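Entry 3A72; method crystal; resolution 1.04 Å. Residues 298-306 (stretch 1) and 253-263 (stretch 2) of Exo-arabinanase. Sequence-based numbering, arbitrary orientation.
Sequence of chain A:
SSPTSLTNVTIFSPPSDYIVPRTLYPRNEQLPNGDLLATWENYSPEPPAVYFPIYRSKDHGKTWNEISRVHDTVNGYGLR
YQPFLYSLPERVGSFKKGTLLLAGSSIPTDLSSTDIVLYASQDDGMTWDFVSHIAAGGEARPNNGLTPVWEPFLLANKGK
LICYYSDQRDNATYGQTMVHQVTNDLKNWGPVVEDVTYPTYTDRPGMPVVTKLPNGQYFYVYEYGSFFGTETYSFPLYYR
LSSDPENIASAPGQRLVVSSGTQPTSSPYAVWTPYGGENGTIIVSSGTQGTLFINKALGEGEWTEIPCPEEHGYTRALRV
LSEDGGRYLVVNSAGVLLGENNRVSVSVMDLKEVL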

ATOM      1  N   LEU A 298      10.774  17.072   6.344  1.00  5.11           N
ATOM      2  CA  LEU A 298      11.352  15.723   6.223  1.00  4.94           C
ATOM      3  C   LEU A 298      10.999  14.822   7.407  1.00  5.21           C
ATOM      4  O   LEU A 298      11.690  13.834   7.661  1.00  5.79           O
ATOM      5  CB  LEU A 298      12.873  15.793   5.992  1.00  5.61           C
ATOM      6  CG  LEU A 298      13.265  16.581   4.732  1.00  6.14           C
ATOM      7  CD1 LEU A 298      14.771  16.833   4.706  1.00  8.69           C
ATOM      8  CD2 LEU A 298      12.799  15.844   3.485  1.00  7.74           C
ATOM      9  N   GLY A 299       9.874  15.099   8.075  1.00  5.02           N
ATOM     10  CA  GLY A 299       9.491  14.294   9.220  1.00  5.52           C
ATOM     11  C   GLY A 299       9.873  14.883  10.556  1.00  4.96           C
ATOM     12  O   GLY A 299       9.548  14.309  11.623  1.00  5.58           O
ATOM     13  N   GLU A 300      10.528  16.048  10.583  1.00  5.33           N
ATOM     14  CA  GLU A 300      10.796  16.764  11.833  1.00  4.91           C
ATOM     15  C   GLU A 300       9.562  17.410  12.390  1.00  5.02           C
ATOM     16  O   GLU A 300       8.604  17.726  11.684  1.00  5.95           O
ATOM     17  CB  GLU A 300      11.861  17.868  11.593  1.00  4.99           C
ATOM     18  CG  GLU A 300      13.228  17.330  11.178  1.00  5.13           C
ATOM     19  CD  GLU A 300      14.298  18.400  11.141  1.00  4.52           C
ATOM     20  OE1 GLU A 300      13.982  19.571  10.764  1.00  5.02           O
ATOM     21  OE2 GLU A 300      15.469  18.084  11.438  1.00  4.88           O
ATOM     22  N   GLY A 301       9.592  17.681  13.688  1.00  5.56           N
ATOM     23  CA  GLY A 301       8.532  18.441  14.324  1.00  6.32           C
ATOM     24  C   GLY A 301       7.200  17.730  14.333  1.00  5.51           C
ATOM     25  O   GLY A 301       7.117  16.529  14.535  1.00  7.69           O
ATOM     26  N   GLU A 302       6.151  18.517  14.156  1.00  5.25           N
ATOM     27  CA  GLU A 302       4.778  18.066  14.140  1.00  4.79           C
ATOM     28  C   GLU A 302       4.217  18.197  12.731  1.00  4.96           C
ATOM     29  O   GLU A 302       4.688  18.973  11.889  1.00  6.47           O
ATOM     30  CB  GLU A 302       3.926  18.849  15.112  1.00  5.50           C
ATOM     31  CG  GLU A 302       4.382  18.617  16.552  1.00  6.63           C
ATOM     32  CD  GLU A 302       3.679  19.376  17.591  1.00  9.42           C
ATOM     33  OE1 GLU A 302       2.915  20.302  17.205  1.00 13.49           O
ATOM     34  OE2 GLU A 302       3.962  19.150  18.839  1.00 12.97           O
ATOM     35  N   TRP A 303       3.166  17.441  12.471  1.00  4.66           N
ATOM     36  CA  TRP A 303       2.491  17.375  11.206  1.00  4.81           C
ATOM     37  C   TRP A 303       1.284  18.281  11.197  1.00  4.91           C
ATOM     38  O   TRP A 303       0.612  18.466  12.216  1.00  6.13           O
ATOM     39  CB  TRP A 303       2.035  15.900  10.952  1.00  4.98           C
ATOM     40  CG  TRP A 303       3.225  15.013  10.762  1.00  4.56           C
ATOM     41  CD1 TRP A 303       4.171  14.699  11.721  1.00  4.93           C
ATOM     42  CD2 TRP A 303       3.614  14.338   9.556  1.00  4.34           C
ATOM     43  NE1 TRP A 303       5.148  13.874  11.150  1.00  4.92           N
ATOM     44  CE2 TRP A 303       4.805  13.647   9.832  1.00  4.45           C
ATOM     45  CE3 TRP A 303       3.043  14.262   8.266  1.00  4.51           C
ATOM     46  CZ2 TRP A 303       5.466  12.896   8.868  1.00  5.04           C
ATOM     47  CZ3 TRP A 303       3.699  13.512   7.308  1.00  5.08           C
ATOM     48  CH2 TRP A 303       4.885  12.843   7.619  1.00  5.20           C
ATOM     49  N   THR A 304       1.002  18.867  10.031  1.00  4.59           N
ATOM     50  CA  THR A 304      -0.135  19.752   9.859  1.00  4.83           C
ATOM     51  C   THR A 304      -1.288  18.986   9.247  1.00  4.76           C
ATOM     52  O   THR A 304      -1.158  18.389   8.167  1.00  5.19           O
ATOM     53  CB  THR A 304       0.202  20.929   8.968  1.00  5.60           C
ATOM     54  OG1 THR A 304       1.300  21.661   9.561  1.00  6.42           O
ATOM     55  CG2 THR A 304      -0.983  21.908   8.837  1.00  6.85           C
ATOM     56  N   GLU A 305      -2.438  19.002   9.921  1.00  5.18           N
ATOM     57  CA  GLU A 305      -3.668  18.391   9.407  1.00  5.52           C
ATOM     58  C   GLU A 305      -4.319  19.360   8.428  1.00  5.22           C
ATOM     59  O   GLU A 305      -4.540  20.535   8.762  1.00  6.99           O
ATOM     60  CB  GLU A 305      -4.595  18.099  10.562  1.00  5.54           C
ATOM     61  CG  GLU A 305      -5.800  17.267  10.181  1.00  5.86           C
ATOM     62  CD  GLU A 305      -6.593  16.685  11.347  1.00  5.90           C
ATOM     63  OE1 GLU A 305      -6.426  17.236  12.464  1.00  7.11           O
ATOM     64  OE2 GLU A 305      -7.363  15.749  11.152  1.00  6.76           O
ATOM     65  N   ILE A 306      -4.658  18.858   7.235  1.00  5.37           N
ATOM     66  CA  ILE A 306      -5.301  19.671   6.210  1.00  5.51           C
ATOM     67  C   ILE A 306      -6.553  18.996   5.737  1.00  5.16           C
ATOM     68  O   ILE A 306      -6.687  17.743   5.795  1.00  5.50           O
ATOM     69  CB  ILE A 306      -4.354  19.940   5.000  1.00  5.77           C
ATOM     70  CG1 ILE A 306      -4.029  18.713   4.179  1.00  5.80           C
ATOM     71  CG2 ILE A 306      -3.106  20.681   5.443  1.00  7.37           C
ATOM     72  CD1 ILE A 306      -3.326  18.983   2.874  1.00  7.69           C
TER
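Stretch 2 (253-263) GQRLVVSSGTQ

Stretch 2 (residues 253-263) laid against stretch 1 (residues 298-306) of Exo-arabinanase. Stretch 2 runs extended from Q254 to V258, then folds back through a type I beta turn from V258 to G261, closed by the backbone hydrogen bond from G261 N to V258 O (3.0 Å). The two chains run in the same direction: CA of E302 lies 5.3 Å from CA of V257, and CA of W303 lies 4.5 Å from CA of V258, one step further along in both. A single beta bridge joins W303 to V258. W303 supplies both of its hydrogen bonds, with N donating to V257 O (2.8 Å, 164°) and O accepting from S259 N (2.8 Å, 170°), so V258 is held by its two neighbours, as in a parallel bridge. CA-H...O contacts reinforce the pairing: E302 CA lies 3.3 Å from V257 O, and V258 CA lies 3.4 Å from W303 O.

W303 gives up the most surface, 96 Å². Its side chain (chi1 m, chi2 66°) presents a ring face to L256, whose CG stands 3.6 Å from the centroid of the W303 five-membered ring, only 7° off the ring normal, an almost vertical CH-pi contact. L256 CD2 packs at 3.6 Å from W303 CG. The CA-to-CB bond of L256 points sideways, yet with both chi angles t the end of this side chain comes nearer to stretch 1.

E305, covered over 72 Å², points its CA-to-CB bond toward stretch 2, and its carboxylate reaches the hydroxyls of S260 and T262. Its OE1 accepts two hydrogen bonds, from S260 OG (2.9 Å) and from T262 OG1 (2.7 Å), so one carboxylate oxygen gathers a residue within the turn and one just beyond it. T262 N in turn donates to S260 OG (3.2 Å, 170°), which ties these two residues to each other. Nearer the backbone, E305 CB rests 3.8 Å from V258 CG1. Water 2 extends the link, accepting from E305 N (2.9 Å) and lying 2.8 Å from S259 OG.

E302, exposed but with 56 Å² covered, points its CA-to-CB bond toward stretch 2. Its CG approaches V257 CG1 at 4.1 Å and its OE1 comes within 3.4 Å of S259 CB, so the side chain spans from V257 to the start of the turn. Before the bridge the backbones are joined through water 1, which accepts from V257 N (3.0 Å) and donates to G301 O (3.0 Å). Further back, Q254 NE2 approaches G299 O at 3.6 Å.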

ATOM      1  N   GLY A 253      11.545   3.793  16.388  1.00  6.13           N
ATOM      2  CA  GLY A 253      10.267   4.271  15.942  1.00  5.83           C
ATOM      3  C   GLY A 253       9.929   5.640  16.487  1.00  5.22           C
ATOM      4  O   GLY A 253      10.167   5.917  17.675  1.00  6.92           O
ATOM      5  N   GLN A 254       9.268   6.419  15.677  1.00  4.98           N
ATOM      6  CA  GLN A 254       8.837   7.778  16.015  1.00  5.62           C
ATOM      7  C   GLN A 254       7.327   7.886  15.826  1.00  5.20           C
ATOM      8  O   GLN A 254       6.799   7.610  14.730  1.00  6.17           O
ATOM      9  CB  GLN A 254       9.538   8.767  15.094  1.00  7.73           C
ATOM     10  CG  GLN A 254       9.246  10.217  15.418  1.00  7.87           C
ATOM     11  CD  GLN A 254      10.023  11.235  14.597  1.00  7.30           C
ATOM     12  OE1 GLN A 254      11.050  10.912  13.965  1.00  8.92           O
ATOM     13  NE2 GLN A 254       9.579  12.444  14.689  1.00 10.13           N
ATOM     14  N   ARG A 255       6.593   8.242  16.858  1.00  5.37           N
ATOM     15  CA  ARG A 255       5.138   8.414  16.759  1.00  5.60           C
ATOM     16  C   ARG A 255       4.879   9.685  15.953  1.00  5.58           C
ATOM     17  O   ARG A 255       5.448  10.751  16.206  1.00  7.62           O
ATOM     18  CB  ARG A 255       4.512   8.504  18.136  1.00  6.53           C
ATOM     19  CG  ARG A 255       3.011   8.633  18.101  1.00  7.64           C
ATOM     20  CD  ARG A 255       2.359   8.666  19.462  1.00  9.46           C
ATOM     21  NE  ARG A 255       2.412   7.391  20.164  1.00 10.46           N
ATOM     22  CZ  ARG A 255       1.421   6.650  20.601  1.00  8.59           C
ATOM     23  NH1 ARG A 255       0.116   7.003  20.463  1.00 10.78           N
ATOM     24  NH2 ARG A 255       1.667   5.499  21.231  1.00 10.06           N
ATOM     25  N   LEU A 256       3.968   9.595  14.989  1.00  4.89           N
ATOM     26  CA  LEU A 256       3.566  10.775  14.211  1.00  4.87           C
ATOM     27  C   LEU A 256       2.684  11.646  15.096  1.00  5.08           C
ATOM     28  O   LEU A 256       1.621  11.194  15.542  1.00  6.44           O
ATOM     29  CB  LEU A 256       2.891  10.310  12.914  1.00  5.05           C
ATOM     30  CG  LEU A 256       2.599  11.352  11.864  1.00  5.14           C
ATOM     31  CD1 LEU A 256       2.400  10.687  10.521  1.00  6.57           C
ATOM     32  CD2 LEU A 256       1.371  12.226  12.196  1.00  6.09           C
ATOM     33  N   VAL A 257       3.084  12.905  15.330  1.00  4.85           N
ATOM     34  CA  VAL A 257       2.350  13.828  16.160  1.00  4.97           C
ATOM     35  C   VAL A 257       1.824  14.965  15.287  1.00  4.76           C
ATOM     36  O   VAL A 257       2.598  15.547  14.487  1.00  5.28           O
ATOM     37  CB  VAL A 257       3.225  14.373  17.295  1.00  6.12           C
ATOM     38  CG1 VAL A 257       2.442  15.402  18.130  1.00  7.74           C
ATOM     39  CG2 VAL A 257       3.744  13.180  18.153  1.00  9.26           C
ATOM     40  N   VAL A 258       0.534  15.251  15.440  1.00  4.61           N
ATOM     41  CA  VAL A 258      -0.159  16.235  14.639  1.00  4.91           C
ATOM     42  C   VAL A 258      -0.361  17.488  15.484  1.00  4.68           C
ATOM     43  O   VAL A 258      -0.774  17.393  16.649  1.00  5.41           O
ATOM     44  CB  VAL A 258      -1.497  15.658  14.145  1.00  5.02           C
ATOM     45  CG1 VAL A 258      -2.205  16.632  13.181  1.00  5.85           C
ATOM     46  CG2 VAL A 258      -1.279  14.348  13.454  1.00  5.69           C
ATOM     47  N   SER A 259      -0.084  18.668  14.913  1.00  5.16           N
ATOM     48  CA  SER A 259      -0.136  19.900  15.710  1.00  5.57           C
ATOM     49  C   SER A 259      -1.529  20.242  16.226  1.00  5.29           C
ATOM     50  O   SER A 259      -1.646  20.951  17.223  1.00  6.25           O
ATOM     51  CB  SER A 259       0.477  21.057  14.947  1.00  6.04           C
ATOM     52  OG  SER A 259      -0.344  21.323  13.811  1.00  7.28           O
ATOM     53  N   SER A 260      -2.593  19.733  15.604  1.00  5.67           N
ATOM     54  CA  SER A 260      -3.970  19.930  16.058  1.00  6.38           C
ATOM     55  C   SER A 260      -4.354  19.050  17.221  1.00  6.02           C
ATOM     56  O   SER A 260      -5.396  19.273  17.829  1.00  7.41           O
ATOM     57  CB  SER A 260      -4.936  19.611  14.895  1.00  6.81           C
ATOM     58  OG  SER A 260      -4.777  18.211  14.600  1.00  6.78           O
ATOM     59  N   GLY A 261      -3.575  18.002  17.503  1.00  5.88           N
ATOM     60  CA  GLY A 261      -3.931  17.008  18.486  1.00  6.41           C
ATOM     61  C   GLY A 261      -4.640  15.804  17.956  1.00  5.58           C
ATOM     62  O   GLY A 261      -4.813  14.828  18.686  1.00  7.38           O
ATOM     63  N   THR A 262      -5.040  15.787  16.686  1.00  5.83           N
ATOM     64  CA  THR A 262      -5.590  14.551  16.105  1.00  5.80           C
ATOM     65  C   THR A 262      -4.544  13.465  16.238  1.00  5.66           C
ATOM     66  O   THR A 262      -3.345  13.688  16.002  1.00  6.10           O
ATOM     67  CB  THR A 262      -5.939  14.802  14.648  1.00  6.01           C
ATOM     68  OG1 THR A 262      -6.975  15.783  14.628  1.00  6.61           O
ATOM     69  CG2 THR A 262      -6.402  13.563  13.914  1.00  7.45           C
ATOM     70  N   GLN A 263      -4.989  12.248  16.567  1.00  5.82           N
ATOM     71  CA  GLN A 263      -4.117  11.110  16.756  1.00  5.94           C
ATOM     72  C   GLN A 263      -4.452  10.091  15.666  1.00  5.65           C
ATOM     73  O   GLN A 263      -5.394   9.287  15.812  1.00  7.53           O
ATOM     74  CB  GLN A 263      -4.305  10.510  18.134  1.00  7.37           C
ATOM     75  CG  GLN A 263      -3.807  11.508  19.187  1.00  9.06           C
ATOM     76  CD  GLN A 263      -3.873  10.908  20.566  1.00 10.35           C
ATOM     77  OE1 GLN A 263      -3.132   9.989  20.922  1.00 13.13           O
ATOM     78  NE2 GLN A 263      -4.770  11.369  21.381  1.00 19.23           N
TER
HETATM   79  O   HOH W   1       5.755  13.875  14.407  1.00  8.02           O
HETATM   80  O   HOH W   2      -2.539  20.274  12.484  1.00  8.01           O